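Long-range contact in salmonella typhimurium DB7155 bacteriophage DET7 tailspike (Bacteriophage, PDB 2V5I), which probably binds and hydrolyses the O-antigen of Salmonella lipopolysaccharide as the receptor-binding tailspike of the phage: residues His185-Asp190 with Tyr216-Arg221. Numbering follows the deposited sequence. Where two conformers were deposited one is given.
Sequences HCKVID and YVIGGR
Four backbone hydrogen bonds run in sequence from Cys186 and Tyr216 to Asp190 and Ile218, the ladder by which successive coils of a parallel beta-helix are joined. Tyr216 N gives its proton to Cys186 O, Val188 N to Tyr216 O, Ile218 N to Val188 O, and Asp190 N closes the series on Ile218 O at 2.8 Å. Each strand thus donates and accepts in turn, and the short strand axes, 4.7 Å apart, are 12° from parallel. A water lies 3.0 Å from Val188 O and 2.7 Å from Gly219 O, within hydrogen-bonding distance of both, and so can link the strand to the corner at Gly219.

The in-register pairing puts valine beside valine and isoleucine beside isoleucine. On the face of Val188 and Val217, these two valines reach Ile202 of strand 202-205 across the coil, so this side lines the interior of the helix. The face of Lys187, Ile189, Tyr216 and Ile218 lies outside the coil, and from it Lys187 NZ forms a salt bridge with Asp192 of the third subunit, whose Arg221 packs on Tyr216, while Tyr216 OH is hydrogen-bonded to Asn242 of its own chain. Lys187 and Tyr216 leave the sheet together and run alongside each other; Lys187 CG, anti to its carbonyl carbon (chi1 -61°), comes to 4.1 Å from Tyr216 CB. At the corner, Gly219 and Gly220 both have positive phi, and a CB on either would be forced against Asp190, at OD1 and at the carbonyl carbon respectively; Asp190 OD1 lies 3.9 Å from Gly219 CA.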
# COMPACT_ATOMS: atom_id res chain seq x y z
N HIS A 185 24.35 -10.87 10.14
CA HIS A 185 23.70 -9.90 11.00
C HIS A 185 24.28 -8.49 10.93
O HIS A 185 24.24 -7.78 11.95
CB HIS A 185 23.70 -10.44 12.43
CG HIS A 185 22.84 -11.64 12.56
ND1 HIS A 185 23.36 -12.91 12.67
CD2 HIS A 185 21.49 -11.79 12.50
CE1 HIS A 185 22.36 -13.79 12.71
NE2 HIS A 185 21.23 -13.13 12.61
N CYS A 186 24.75 -8.11 9.76
CA CYS A 186 25.33 -6.78 9.53
C CYS A 186 24.31 -5.90 8.81
O CYS A 186 23.50 -6.37 8.04
CB CYS A 186 26.67 -6.83 8.76
SG CYS A 186 27.99 -7.63 9.77
N LYS A 187 24.33 -4.61 9.12
CA LYS A 187 23.35 -3.70 8.53
C LYS A 187 23.98 -2.41 8.06
O LYS A 187 24.89 -1.90 8.72
CB LYS A 187 22.28 -3.41 9.56
CG LYS A 187 21.48 -4.64 10.05
CD LYS A 187 20.50 -4.30 11.14
CE LYS A 187 20.12 -5.55 12.02
NZ LYS A 187 21.27 -6.29 12.79
N VAL A 188 23.42 -1.85 6.97
CA VAL A 188 23.83 -0.56 6.47
C VAL A 188 22.57 0.30 6.53
O VAL A 188 21.61 0.04 5.83
CB VAL A 188 24.40 -0.64 5.04
CG1 VAL A 188 24.77 0.75 4.53
CG2 VAL A 188 25.64 -1.57 5.04
N ILE A 189 22.57 1.28 7.44
CA ILE A 189 21.41 2.02 7.81
C ILE A 189 21.50 3.50 7.38
O ILE A 189 22.56 4.16 7.55
CB ILE A 189 21.20 1.97 9.36
CG1 ILE A 189 20.98 0.53 9.83
CG2 ILE A 189 20.08 2.88 9.79
CD1 ILE A 189 21.35 0.34 11.29
N ASP A 190 20.40 4.03 6.84
CA ASP A 190 20.27 5.47 6.52
C ASP A 190 21.42 6.07 5.69
O ASP A 190 21.86 7.21 5.92
CB ASP A 190 20.07 6.27 7.81
CG ASP A 190 18.81 5.85 8.57
OD1 ASP A 190 17.85 5.34 7.94
OD2 ASP A 190 18.80 6.00 9.83
N TYR A 216 21.23 -6.64 6.09
CA TYR A 216 20.24 -5.71 5.57
C TYR A 216 20.81 -4.39 5.16
O TYR A 216 21.83 -3.94 5.70
CB TYR A 216 19.24 -5.31 6.67
CG TYR A 216 18.28 -6.32 7.18
CD1 TYR A 216 18.65 -7.17 8.20
CD2 TYR A 216 17.02 -6.41 6.64
CE1 TYR A 216 17.72 -8.13 8.73
CE2 TYR A 216 16.09 -7.39 7.15
CZ TYR A 216 16.49 -8.21 8.19
OH TYR A 216 15.55 -9.14 8.69
N VAL A 217 20.04 -3.71 4.28
CA VAL A 217 20.15 -2.28 3.99
C VAL A 217 18.79 -1.71 4.37
O VAL A 217 17.75 -2.22 3.93
CB VAL A 217 20.53 -1.96 2.51
CG1 VAL A 217 20.77 -0.49 2.39
CG2 VAL A 217 21.79 -2.80 2.10
N ILE A 218 18.80 -0.79 5.35
CA ILE A 218 17.58 -0.20 5.92
C ILE A 218 17.63 1.34 5.77
O ILE A 218 18.54 1.97 6.31
CB ILE A 218 17.28 -0.63 7.32
CG1 ILE A 218 17.27 -2.17 7.41
CG2 ILE A 218 15.90 -0.14 7.75
CD1 ILE A 218 17.21 -2.65 8.90
N GLY A 219 16.68 1.90 5.07
CA GLY A 219 16.60 3.32 4.89
C GLY A 219 17.67 3.91 3.98
O GLY A 219 18.54 3.20 3.48
N GLY A 220 17.51 5.18 3.70
CA GLY A 220 18.55 5.92 3.00
C GLY A 220 18.53 5.69 1.49
O GLY A 220 17.53 5.24 0.95
N ARG A 221 19.58 6.18 0.83
CA ARG A 221 19.64 6.23 -0.62
C ARG A 221 21.05 6.04 -1.14
O ARG A 221 22.04 6.37 -0.47
CB ARG A 221 19.29 7.66 -1.09
CG ARG A 221 18.16 8.37 -0.51
CD ARG A 221 18.24 9.90 -0.79
NE ARG A 221 18.33 10.17 -2.21
CZ ARG A 221 17.31 10.23 -3.07
NH1 ARG A 221 16.06 9.97 -2.67
NH2 ARG A 221 17.54 10.43 -4.37
O HOH W 1 21.11 2.39 4.00